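Local coordinates for tail fiber protein (Acinetobacter phage AM24, PDB 5W5P) that probably recognises and depolymerises the capsular polysaccharide of its Acinetobacter host as a trimeric tailspike at the phage tail, at residues Phe73-Ser78 and Thr96-Lys101; Thr464-Gly469 and Ser583-Ala588; Val389-Ser394 and Gly422-Gln427; Asn479-Leu484 and Thr533-Ala538. One frame throughout, in Å; residues are numbered along the deposited sequence.

Interaction 1: residues Phe73-Ser78 and Thr96-Lys101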
loop_
_atom_site.group_PDB
_atom_site.type_symbol
_atom_site.label_atom_id
_atom_site.label_comp_id
_atom_site.label_asym_id
_atom_site.label_seq_id
_atom_site.Cartn_x
_atom_site.Cartn_y
_atom_site.Cartn_z
ATOM N N PHE A 73 -32.313 -12.584 34.852
ATOM C CA PHE A 73 -32.183 -14.023 35.037
ATOM C C PHE A 73 -33.565 -14.655 34.946
ATOM O O PHE A 73 -34.524 -14.143 35.534
ATOM C CB PHE A 73 -31.534 -14.354 36.388
ATOM C CG PHE A 73 -30.076 -13.991 36.469
ATOM C CD1 PHE A 73 -29.683 -12.708 36.823
ATOM C CD2 PHE A 73 -29.098 -14.933 36.184
ATOM C CE1 PHE A 73 -28.341 -12.374 36.892
ATOM C CE2 PHE A 73 -27.755 -14.602 36.252
ATOM C CZ PHE A 73 -27.378 -13.321 36.607
ATOM N N TYR A 74 -33.674 -15.757 34.210
ATOM C CA TYR A 74 -34.929 -16.483 34.090
ATOM C C TYR A 74 -34.795 -17.860 34.723
ATOM O O TYR A 74 -33.741 -18.497 34.637
ATOM C CB TYR A 74 -35.380 -16.605 32.627
ATOM C CG TYR A 74 -34.661 -17.653 31.812
ATOM C CD1 TYR A 74 -33.422 -17.380 31.233
ATOM C CD2 TYR A 74 -35.226 -18.905 31.597
ATOM C CE1 TYR A 74 -32.756 -18.327 30.473
ATOM C CE2 TYR A 74 -34.573 -19.861 30.843
ATOM C CZ TYR A 74 -33.336 -19.567 30.280
ATOM O OH TYR A 74 -32.679 -20.516 29.524
ATOM N N ALA A 75 -35.867 -18.304 35.374
ATOM C CA ALA A 75 -35.885 -19.597 36.055
ATOM C C ALA A 75 -36.134 -20.683 35.017
ATOM O O ALA A 75 -37.256 -20.861 34.541
ATOM C CB ALA A 75 -36.944 -19.617 37.151
ATOM N N ASP A 76 -35.077 -21.408 34.658
ATOM C CA ASP A 76 -35.167 -22.505 33.696
ATOM C C ASP A 76 -35.707 -23.731 34.422
ATOM O O ASP A 76 -34.960 -24.506 35.025
ATOM C CB ASP A 76 -33.807 -22.775 33.064
ATOM C CG ASP A 76 -33.896 -23.673 31.851
ATOM O OD1 ASP A 76 -35.018 -24.091 31.497
ATOM O OD2 ASP A 76 -32.842 -23.966 31.252
ATOM N N THR A 77 -37.031 -23.906 34.357
ATOM C CA THR A 77 -37.685 -25.000 35.072
ATOM C C THR A 77 -37.299 -26.369 34.524
ATOM O O THR A 77 -37.391 -27.361 35.254
ATOM C CB THR A 77 -39.209 -24.838 35.024
ATOM O OG1 THR A 77 -39.554 -23.451 35.147
ATOM C CG2 THR A 77 -39.862 -25.613 36.156
ATOM N N SER A 78 -36.861 -26.441 33.266
ATOM C CA SER A 78 -36.461 -27.711 32.671
ATOM C C SER A 78 -35.082 -28.174 33.129
ATOM O O SER A 78 -34.756 -29.355 32.958
ATOM C CB SER A 78 -36.482 -27.603 31.143
ATOM O OG SER A 78 -35.562 -26.625 30.680
ATOM N N THR A 96 -33.530 -24.066 41.982
ATOM C CA THR A 96 -33.857 -23.393 40.734
ATOM C C THR A 96 -32.587 -22.960 40.014
ATOM O O THR A 96 -31.724 -22.296 40.599
ATOM C CB THR A 96 -34.744 -22.177 40.999
ATOM O OG1 THR A 96 -36.019 -22.607 41.496
ATOM C CG2 THR A 96 -34.946 -21.381 39.723
ATOM N N ARG A 97 -32.476 -23.337 38.741
ATOM C CA ARG A 97 -31.368 -22.897 37.897
ATOM C C ARG A 97 -31.758 -21.577 37.248
ATOM O O ARG A 97 -32.569 -21.544 36.318
ATOM C CB ARG A 97 -31.022 -23.953 36.855
ATOM C CG ARG A 97 -29.880 -24.853 37.278
ATOM C CD ARG A 97 -30.394 -25.991 38.151
ATOM N NE ARG A 97 -29.307 -26.788 38.712
ATOM C CZ ARG A 97 -29.415 -27.529 39.808
ATOM N NH1 ARG A 97 -30.563 -27.574 40.471
ATOM N NH2 ARG A 97 -28.375 -28.226 40.238
ATOM N N TRP A 98 -31.183 -20.488 37.752
ATOM C CA TRP A 98 -31.332 -19.169 37.153
ATOM C C TRP A 98 -30.256 -18.973 36.088
ATOM O O TRP A 98 -29.068 -19.187 36.347
ATOM C CB TRP A 98 -31.228 -18.076 38.221
ATOM C CG TRP A 98 -32.342 -18.101 39.245
ATOM C CD1 TRP A 98 -32.315 -18.693 40.476
ATOM C CD2 TRP A 98 -33.640 -17.504 39.118
ATOM N NE1 TRP A 98 -33.515 -18.505 41.117
ATOM C CE2 TRP A 98 -34.343 -17.775 40.306
ATOM C CE3 TRP A 98 -34.272 -16.763 38.116
ATOM C CZ2 TRP A 98 -35.647 -17.334 40.518
ATOM C CZ3 TRP A 98 -35.570 -16.327 38.330
ATOM C CH2 TRP A 98 -36.241 -16.614 39.518
ATOM N N LYS A 99 -30.672 -18.570 34.892
ATOM C CA LYS A 99 -29.757 -18.359 33.778
ATOM C C LYS A 99 -29.867 -16.925 33.284
ATOM O O LYS A 99 -30.969 -16.414 33.068
ATOM C CB LYS A 99 -30.028 -19.344 32.635
ATOM C CG LYS A 99 -30.118 -20.766 33.122
ATOM C CD LYS A 99 -30.295 -21.789 32.023
ATOM C CE LYS A 99 -29.748 -23.136 32.490
ATOM N NZ LYS A 99 -30.331 -24.245 31.691
ATOM N N ARG A 100 -28.719 -16.286 33.109
ATOM C CA ARG A 100 -28.677 -14.906 32.648
ATOM C C ARG A 100 -29.163 -14.816 31.209
ATOM O O ARG A 100 -28.830 -15.655 30.367
ATOM C CB ARG A 100 -27.251 -14.356 32.764
ATOM C CG ARG A 100 -27.071 -12.932 32.279
ATOM C CD ARG A 100 -25.591 -12.551 32.236
ATOM N NE ARG A 100 -24.949 -12.656 33.545
ATOM C CZ ARG A 100 -24.921 -11.675 34.440
ATOM N NH1 ARG A 100 -25.502 -10.515 34.169
ATOM N NH2 ARG A 100 -24.309 -11.848 35.603
ATOM N N LYS A 101 -29.970 -13.796 30.936
ATOM C CA LYS A 101 -30.416 -13.494 29.581
ATOM C C LYS A 101 -29.347 -12.632 28.923
ATOM O O LYS A 101 -29.119 -11.493 29.340
ATOM C CB LYS A 101 -31.762 -12.776 29.597
ATOM C CG LYS A 101 -32.876 -13.516 30.334
ATOM C CD LYS A 101 -33.858 -14.145 29.359
ATOM C CE LYS A 101 -35.281 -14.091 29.894
ATOM N NZ LYS A 101 -36.251 -14.597 28.887
#
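Lys99 NZ is held between two carboxylates: it makes a salt bridge of 2.6 Å to OD2 of Asp76, and another to Asp79, three residues further on. The lysine chain runs extended beyond CG, a length that lets the charge reach the carboxylate of Asp76 on the neighbouring chain segment. Asp76 turns its CG anti to the backbone N (chi1 -167°), and OD2 meets the ammonium on its anti side, while OD1 takes a 2.7 Å bond from Ser78 OG. The two oxygens thus have separate partners, which fixes the carboxylate's rotation. Tyr74 lies on the same face as Lys99; its CE1 touches Lys99 CB at 3.6 Å, and CB and CD1 rest against the aliphatic part of Lys101, whose amine bonds Gly60 O of the second subunit. On the other face, the small Ala75 sets CB over the six-membered ring of Trp98, a CH-pi contact 3.9 Å from the centroid. Phe73 presents CZ over one face of the Arg100 guanidinium, 3.5 Å from NH2; this group also bonds the carbonyls of Gly87, Gly69 and Gly70. Tyr74 and Lys99 exchange backbone bonds, Tyr74 N to Lys99 O being 3.0 Å, and Asp76 N reaches Arg97 O. The pairing is that of two central, adjacent strands in the four-stranded antiparallel sheet of the N-terminal region.

Interaction 2: residues Thr464-Gly469 and Ser583-Ala588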
loop_
_atom_site.group_PDB
_atom_site.type_symbol
_atom_site.label_atom_id
_atom_site.label_comp_id
_atom_site.label_asym_id
_atom_site.label_seq_id
_atom_site.Cartn_x
_atom_site.Cartn_y
_atom_site.Cartn_z
ATOM N N THR A 464 14.219 1.800 -53.854
ATOM C CA THR A 464 13.956 3.183 -53.477
ATOM C C THR A 464 15.141 3.883 -52.832
ATOM O O THR A 464 15.264 5.100 -52.960
ATOM C CB THR A 464 12.779 3.252 -52.494
ATOM O OG1 THR A 464 11.740 2.368 -52.919
ATOM C CG2 THR A 464 12.230 4.668 -52.396
ATOM N N ASN A 465 16.000 3.152 -52.128
ATOM C CA ASN A 465 17.034 3.746 -51.292
ATOM C C ASN A 465 18.415 3.210 -51.646
ATOM O O ASN A 465 19.282 3.062 -50.782
ATOM C CB ASN A 465 16.740 3.515 -49.809
ATOM C CG ASN A 465 15.313 3.869 -49.427
ATOM O OD1 ASN A 465 14.391 3.082 -49.633
ATOM N ND2 ASN A 465 15.128 5.052 -48.853
ATOM N N LEU A 466 18.642 2.908 -52.922
ATOM C CA LEU A 466 19.947 2.439 -53.384
ATOM C C LEU A 466 20.294 3.184 -54.664
ATOM O O LEU A 466 19.660 2.970 -55.701
ATOM C CB LEU A 466 19.950 0.929 -53.614
ATOM C CG LEU A 466 21.228 0.353 -54.218
ATOM C CD1 LEU A 466 22.421 0.656 -53.323
ATOM C CD2 LEU A 466 21.081 -1.141 -54.445
ATOM N N VAL A 467 21.293 4.060 -54.586
ATOM C CA VAL A 467 21.778 4.828 -55.726
ATOM C C VAL A 467 23.298 4.736 -55.731
ATOM O O VAL A 467 23.951 5.176 -54.776
ATOM C CB VAL A 467 21.326 6.298 -55.673
ATOM C CG1 VAL A 467 21.892 7.073 -56.860
ATOM C CG2 VAL A 467 19.806 6.394 -55.635
ATOM N N GLY A 468 23.856 4.167 -56.800
ATOM C CA GLY A 468 25.295 4.073 -56.977
ATOM C C GLY A 468 26.062 3.493 -55.804
ATOM O O GLY A 468 27.077 4.057 -55.384
ATOM N N GLY A 469 25.591 2.369 -55.263
ATOM C CA GLY A 469 26.238 1.740 -54.134
ATOM C C GLY A 469 25.991 2.398 -52.795
ATOM O O GLY A 469 26.440 1.866 -51.773
ATOM N N SER A 583 27.847 3.643 -48.033
ATOM C CA SER A 583 28.332 3.377 -49.377
ATOM C C SER A 583 28.916 1.966 -49.470
ATOM O O SER A 583 28.932 1.200 -48.500
ATOM C CB SER A 583 29.366 4.428 -49.787
ATOM O OG SER A 583 30.436 4.480 -48.856
ATOM N N GLY A 584 29.395 1.625 -50.664
ATOM C CA GLY A 584 30.000 0.327 -50.899
ATOM C C GLY A 584 29.043 -0.843 -50.832
ATOM O O GLY A 584 29.456 -1.954 -50.484
ATOM N N TYR A 585 27.775 -0.630 -51.167
ATOM C CA TYR A 585 26.765 -1.672 -51.040
ATOM C C TYR A 585 26.648 -2.470 -52.333
ATOM O O TYR A 585 26.479 -1.897 -53.415
ATOM C CB TYR A 585 25.406 -1.073 -50.677
ATOM C CG TYR A 585 24.309 -2.107 -50.579
ATOM C CD1 TYR A 585 24.049 -2.756 -49.376
ATOM C CD2 TYR A 585 23.544 -2.447 -51.690
ATOM C CE1 TYR A 585 23.052 -3.704 -49.277
ATOM C CE2 TYR A 585 22.550 -3.397 -51.603
ATOM C CZ TYR A 585 22.307 -4.020 -50.393
ATOM O OH TYR A 585 21.318 -4.967 -50.297
ATOM N N VAL A 586 26.720 -3.793 -52.207
ATOM C CA VAL A 586 26.450 -4.718 -53.304
ATOM C C VAL A 586 25.533 -5.806 -52.760
ATOM O O VAL A 586 25.875 -6.475 -51.778
ATOM C CB VAL A 586 27.737 -5.329 -53.888
ATOM C CG1 VAL A 586 27.398 -6.423 -54.889
ATOM C CG2 VAL A 586 28.594 -4.253 -54.535
ATOM N N ALA A 587 24.373 -5.975 -53.390
ATOM C CA ALA A 587 23.384 -6.922 -52.897
ATOM C C ALA A 587 23.819 -8.361 -53.152
ATOM O O ALA A 587 24.476 -8.672 -54.151
ATOM C CB ALA A 587 22.029 -6.673 -53.558
ATOM N N ALA A 588 23.445 -9.240 -52.225
ATOM C CA ALA A 588 23.629 -10.671 -52.419
ATOM C C ALA A 588 22.693 -11.175 -53.512
ATOM O O ALA A 588 21.616 -10.617 -53.740
ATOM C CB ALA A 588 23.367 -11.425 -51.116
#
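Gly469 and Tyr585 meet through the backbone: Tyr585 N gives a 2.9 Å hydrogen bond to Gly469 O, in the carbonyl plane and on a lone pair, with an N-H...O angle of 159°. The acceptor sits at the tip of a tight beta-hairpin, where Gly468 and Gly469, both with positive phi in the manner of a type I' turn, link strands 466-467 and 470-477. Such angles favour glycine. Gly584 also has positive phi, and the chain turns there just after strand 577-582. Ser583 CA adds a CA-H...O contact to the same carbonyl at 3.4 Å, so both ends of the Ser583-Tyr585 bend approach one oxygen.

Tyr585 itself is largely buried, as suits a broad aromatic side chain; its CB packs on Gly469 O at 3.3 Å. CG stands anti to the backbone N (chi1 178°), which carries it away from its own N-H toward Leu466. The ring has edge-to-face partners in His471 and Phe564. Leu466, branched and apolar, reaches it from the first strand of the hairpin, the two side chains crossing at about a right angle. Both leucine methyls take part: CD1 lies 3.7 Å from Tyr585 CD2, and CD2 lies 3.9 Å from Tyr585 CE2.

Interaction 3: residues Val389-Ser394 and Gly422-Gln427; sequences VKFTAS and GQVVTQ
Phe391 and Gln423 slide past each other in opposite directions, the phenyl and amide planes turned 63° apart, near the C-terminal end of the parallel beta-helix. Phe391 follows strand 389-390, the last strand of one parallel face, and Gln423 belongs to the loop leading to strand 427-428. Gln423 CB lies 3.5 Å from Phe391 CE2, well out of the ring plane; at the ring's edge CE2 approaches Gln423 O, and CZ meets CG2 of Val424 at 3.6 Å. A flat aromatic suits this buried place, since its far end can touch both Gln423 and Val424; Pro406 packs on it as well. Val424 crosses the phenylalanine at about a right angle and also touches Phe408 of strand 407-409.

Glutamine suits the other role, having an acceptor and a donor at the end of a flexible chain. Its bend at chi2 (-49°) turns CD back, and CG passes 3.5 Å from Phe391 O. The side chains of Gln423 and Thr392 lie side by side and point the same way, with Thr392 CG2 3.6 Å from Gln423 OE1, and NE2 bonds Glu421 O. OE1 receives the N-H of Ala393 at 2.8 Å, in the amide plane and on a lone pair.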
loop_
_atom_site.group_PDB
_atom_site.type_symbol
_atom_site.label_atom_id
_atom_site.label_comp_id
_atom_site.label_asym_id
_atom_site.label_seq_id
_atom_site.Cartn_x
_atom_site.Cartn_y
_atom_site.Cartn_z
ATOM N N VAL A 389 18.660 2.709 7.114
ATOM C CA VAL A 389 18.447 1.270 6.950
ATOM C C VAL A 389 19.821 0.611 6.857
ATOM O O VAL A 389 20.556 0.841 5.890
ATOM C CB VAL A 389 17.603 0.949 5.708
ATOM C CG1 VAL A 389 17.334 -0.548 5.605
ATOM C CG2 VAL A 389 16.295 1.745 5.718
ATOM N N LYS A 390 20.167 -0.209 7.848
ATOM C CA LYS A 390 21.485 -0.834 7.935
ATOM C C LYS A 390 21.407 -2.313 7.577
ATOM O O LYS A 390 20.570 -3.047 8.119
ATOM C CB LYS A 390 22.081 -0.677 9.335
ATOM C CG LYS A 390 23.049 0.477 9.450
ATOM C CD LYS A 390 23.726 0.510 10.805
ATOM C CE LYS A 390 24.552 1.774 10.945
ATOM N NZ LYS A 390 25.034 1.971 12.328
ATOM N N PHE A 391 22.295 -2.746 6.686
ATOM C CA PHE A 391 22.363 -4.134 6.247
ATOM C C PHE A 391 23.627 -4.316 5.413
ATOM O O PHE A 391 24.269 -3.347 4.997
ATOM C CB PHE A 391 21.120 -4.536 5.444
ATOM C CG PHE A 391 20.929 -3.750 4.175
ATOM C CD1 PHE A 391 20.236 -2.552 4.182
ATOM C CD2 PHE A 391 21.436 -4.216 2.970
ATOM C CE1 PHE A 391 20.056 -1.830 3.010
ATOM C CE2 PHE A 391 21.262 -3.499 1.797
ATOM C CZ PHE A 391 20.570 -2.306 1.818
ATOM N N THR A 392 23.977 -5.579 5.173
ATOM C CA THR A 392 25.060 -5.941 4.268
ATOM C C THR A 392 24.486 -6.807 3.155
ATOM O O THR A 392 23.873 -7.847 3.425
ATOM C CB THR A 392 26.178 -6.679 5.006
ATOM O OG1 THR A 392 26.523 -5.962 6.197
ATOM C CG2 THR A 392 27.406 -6.805 4.125
ATOM N N ALA A 393 24.667 -6.370 1.912
ATOM C CA ALA A 393 24.227 -7.124 0.747
ATOM C C ALA A 393 25.286 -8.144 0.341
ATOM O O ALA A 393 26.463 -8.031 0.692
ATOM C CB ALA A 393 23.923 -6.184 -0.425
ATOM N N SER A 394 24.852 -9.153 -0.408
ATOM C CA SER A 394 25.738 -10.216 -0.887
ATOM C C SER A 394 26.156 -9.868 -2.314
ATOM O O SER A 394 25.486 -10.224 -3.284
ATOM C CB SER A 394 25.041 -11.570 -0.813
ATOM O OG SER A 394 25.792 -12.568 -1.482
ATOM N N GLY A 422 27.199 1.392 -0.502
ATOM C CA GLY A 422 27.571 0.339 -1.421
ATOM C C GLY A 422 26.709 -0.904 -1.395
ATOM O O GLY A 422 26.997 -1.845 -2.142
ATOM N N GLN A 423 25.664 -0.949 -0.572
ATOM C CA GLN A 423 24.851 -2.148 -0.422
ATOM C C GLN A 423 23.557 -2.096 -1.224
ATOM O O GLN A 423 22.776 -3.051 -1.174
ATOM C CB GLN A 423 24.530 -2.384 1.056
ATOM C CG GLN A 423 25.748 -2.415 1.956
ATOM C CD GLN A 423 26.841 -3.328 1.435
ATOM O OE1 GLN A 423 26.691 -4.551 1.419
ATOM N NE2 GLN A 423 27.954 -2.736 1.012
ATOM N N VAL A 424 23.313 -1.009 -1.950
ATOM C CA VAL A 424 22.112 -0.832 -2.754
ATOM C C VAL A 424 22.534 -0.627 -4.199
ATOM O O VAL A 424 23.489 0.106 -4.483
ATOM C CB VAL A 424 21.262 0.356 -2.259
ATOM C CG1 VAL A 424 20.239 0.761 -3.309
ATOM C CG2 VAL A 424 20.580 0.005 -0.950
ATOM N N VAL A 425 21.819 -1.277 -5.112
ATOM C CA VAL A 425 22.134 -1.231 -6.528
ATOM C C VAL A 425 21.153 -0.354 -7.303
ATOM O O VAL A 425 21.569 0.424 -8.165
ATOM C CB VAL A 425 22.198 -2.660 -7.110
ATOM C CG1 VAL A 425 21.863 -2.660 -8.572
ATOM C CG2 VAL A 425 23.595 -3.239 -6.897
ATOM N N THR A 426 19.860 -0.441 -7.005
ATOM C CA THR A 426 18.838 0.312 -7.725
ATOM C C THR A 426 18.134 1.266 -6.773
ATOM O O THR A 426 17.608 0.840 -5.739
ATOM C CB THR A 426 17.806 -0.620 -8.375
ATOM O OG1 THR A 426 18.473 -1.595 -9.191
ATOM C CG2 THR A 426 16.830 0.177 -9.231
ATOM N N GLN A 427 18.110 2.548 -7.132
ATOM C CA GLN A 427 17.440 3.559 -6.327
ATOM C C GLN A 427 17.224 4.810 -7.171
ATOM O O GLN A 427 18.130 5.241 -7.892
ATOM C CB GLN A 427 18.247 3.894 -5.067
ATOM C CG GLN A 427 19.670 4.355 -5.336
ATOM C CD GLN A 427 19.762 5.862 -5.508
ATOM O OE1 GLN A 427 19.003 6.615 -4.892
ATOM N NE2 GLN A 427 20.681 6.309 -6.362
#

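Interaction 4: residues Asn479-Leu484 and Thr533-Ala538; sequences NLISNL and TDVYVA
Ser482 meets Thr533 beginning at CB, which lies 3.2 Å from Thr533 O and 4.1 Å from Thr533 CB. The serine belongs to the short, weakly bonded helix 479-483, which follows strand 470-477 of one antiparallel sheet in the C-terminal domain; Thr533 precedes strand 535-546, which within this chain is an outermost strand of the other. Beyond CB, the hydroxyl stands anti to its own carbonyl carbon and beside the backbone N (chi1 -58°). At the tip, OG donates a 2.8 Å hydrogen bond to Thr533 O, approaching from above the carbonyl plane, 45° out of it. Ser482 OG also has a weak hydrogen bond with Thr478 O, four residues earlier, and accepts one from a water. A hydroxyl suits this spot because it can donate and accept within a small volume.

The apolar side of the contact is formed by Ile481 and Val535, two beta-branched residues whose side chains cross obliquely. CG2 of the isoleucine reaches CG2 of the valine at 3.7 Å and CG1 at 4.0 Å. Both also pack on Val521 of strand 509-523, so the helix covers strand 535-546 together with its neighbour. Farther along that strand, Tyr536 OH bonds Val551 O of the second subunit, and Leu480 on the helix packs on Arg438 of the third subunit. The water completes the join: it donates to Ser482 OG at 2.8 Å and accepts the backbone N-H of Val535 at 2.9 Å.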
loop_
_atom_site.group_PDB
_atom_site.type_symbol
_atom_site.label_atom_id
_atom_site.label_comp_id
_atom_site.label_asym_id
_atom_site.label_seq_id
_atom_site.Cartn_x
_atom_site.Cartn_y
_atom_site.Cartn_z
ATOM N N ASN A 479 11.481 17.281 -36.391
ATOM C CA ASN A 479 10.305 18.145 -36.430
ATOM C C ASN A 479 9.784 18.454 -35.031
ATOM O O ASN A 479 9.277 19.553 -34.780
ATOM C CB ASN A 479 9.211 17.499 -37.281
ATOM C CG ASN A 479 8.655 16.225 -36.660
ATOM O OD1 ASN A 479 9.407 15.376 -36.179
ATOM N ND2 ASN A 479 7.332 16.090 -36.663
ATOM N N LEU A 480 9.895 17.501 -34.107
ATOM C CA LEU A 480 9.440 17.746 -32.744
ATOM C C LEU A 480 10.446 18.567 -31.946
ATOM O O LEU A 480 10.051 19.286 -31.022
ATOM C CB LEU A 480 9.141 16.416 -32.051
ATOM C CG LEU A 480 8.068 15.609 -32.789
ATOM C CD1 LEU A 480 7.741 14.329 -32.061
ATOM C CD2 LEU A 480 6.810 16.441 -33.006
ATOM N N ILE A 481 11.736 18.485 -32.285
ATOM C CA ILE A 481 12.717 19.394 -31.697
ATOM C C ILE A 481 12.377 20.833 -32.055
ATOM O O ILE A 481 12.363 21.721 -31.193
ATOM C CB ILE A 481 14.140 19.028 -32.152
ATOM C CG1 ILE A 481 14.500 17.607 -31.725
ATOM C CG2 ILE A 481 15.147 20.012 -31.582
ATOM C CD1 ILE A 481 15.911 17.207 -32.126
ATOM N N SER A 482 12.099 21.087 -33.339
ATOM C CA SER A 482 11.710 22.424 -33.775
ATOM C C SER A 482 10.403 22.887 -33.146
ATOM O O SER A 482 10.182 24.097 -33.026
ATOM C CB SER A 482 11.589 22.467 -35.299
ATOM O OG SER A 482 12.807 22.092 -35.917
ATOM N N ASN A 483 9.538 21.956 -32.735
ATOM C CA ASN A 483 8.253 22.326 -32.154
ATOM C C ASN A 483 8.380 22.865 -30.735
ATOM O O ASN A 483 7.467 23.550 -30.267
ATOM C CB ASN A 483 7.309 21.124 -32.170
ATOM C CG ASN A 483 6.379 21.129 -33.367
ATOM O OD1 ASN A 483 5.156 21.154 -33.214
ATOM N ND2 ASN A 483 6.954 21.119 -34.567
ATOM N N LEU A 484 9.481 22.573 -30.041
ATOM C CA LEU A 484 9.663 23.060 -28.679
ATOM C C LEU A 484 9.671 24.584 -28.647
ATOM O O LEU A 484 10.152 25.246 -29.572
ATOM C CB LEU A 484 10.965 22.520 -28.086
ATOM C CG LEU A 484 11.077 20.996 -28.047
ATOM C CD1 LEU A 484 12.402 20.569 -27.433
ATOM C CD2 LEU A 484 9.909 20.402 -27.283
ATOM N N THR A 533 13.520 28.068 -36.448
ATOM C CA THR A 533 13.183 26.864 -35.699
ATOM C C THR A 533 13.929 25.634 -36.195
ATOM O O THR A 533 13.969 24.626 -35.483
ATOM C CB THR A 533 11.681 26.587 -35.769
ATOM O OG1 THR A 533 11.302 26.345 -37.130
ATOM C CG2 THR A 533 10.886 27.758 -35.213
ATOM N N ASP A 534 14.501 25.685 -37.399
ATOM C CA ASP A 534 15.230 24.541 -37.927
ATOM C C ASP A 534 16.421 24.214 -37.035
ATOM O O ASP A 534 17.112 25.107 -36.541
ATOM C CB ASP A 534 15.715 24.819 -39.354
ATOM C CG ASP A 534 14.579 25.148 -40.311
ATOM O OD1 ASP A 534 13.421 24.780 -40.025
ATOM O OD2 ASP A 534 14.850 25.772 -41.358
ATOM N N VAL A 535 16.654 22.922 -36.822
ATOM C CA VAL A 535 17.824 22.445 -36.098
ATOM C C VAL A 535 18.581 21.478 -36.998
ATOM O O VAL A 535 17.974 20.709 -37.750
ATOM C CB VAL A 535 17.446 21.775 -34.760
ATOM C CG1 VAL A 535 17.006 22.835 -33.754
ATOM C CG2 VAL A 535 16.364 20.727 -34.972
ATOM N N TYR A 536 19.904 21.518 -36.919
ATOM C CA TYR A 536 20.755 20.807 -37.857
ATOM C C TYR A 536 21.485 19.665 -37.164
ATOM O O TYR A 536 21.746 19.710 -35.958
ATOM C CB TYR A 536 21.746 21.773 -38.509
ATOM C CG TYR A 536 21.084 23.057 -38.959
ATOM C CD1 TYR A 536 20.363 23.107 -40.148
ATOM C CD2 TYR A 536 21.162 24.213 -38.190
ATOM C CE1 TYR A 536 19.746 24.274 -40.567
ATOM C CE2 TYR A 536 20.544 25.386 -38.601
ATOM C CZ TYR A 536 19.838 25.408 -39.792
ATOM O OH TYR A 536 19.221 26.566 -40.215
ATOM N N VAL A 537 21.802 18.633 -37.946
ATOM C CA VAL A 537 22.426 17.415 -37.451
ATOM C C VAL A 537 23.742 17.199 -38.184
ATOM O O VAL A 537 23.821 17.373 -39.405
ATOM C CB VAL A 537 21.502 16.191 -37.631
ATOM C CG1 VAL A 537 22.242 14.901 -37.294
ATOM C CG2 VAL A 537 20.244 16.336 -36.785
ATOM N N ALA A 538 24.774 16.821 -37.433
ATOM C CA ALA A 538 26.018 16.305 -37.984
ATOM C C ALA A 538 26.232 14.900 -37.439
ATOM O O ALA A 538 26.141 14.682 -36.227
ATOM C CB ALA A 538 27.202 17.206 -37.632
HETATM O O HOH W 1 14.550 21.174 -37.912
#

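Overall arrangement
From the N terminus, interaction 1 comes first, closing a short loop of 17 residues between neighbouring strands of the N-terminal sheet. Interaction 3 follows in series, with 27 residues between its segments, and joins late coils of the beta-helix; its centre is about 68 Å from that of interaction 1. Interaction 2 then opens the largest loop, of 113 residues, fastening a hairpin tip to the loop after strand 577-582. Interaction 4 is nested inside it, connecting helix 479-483 to strand 535-546 of the other C-terminal sheet, with centres about 29 Å apart. None cross. Interactions 1 and 2 lie on opposite sides of the chain's centre, about 106 Å apart centre to centre.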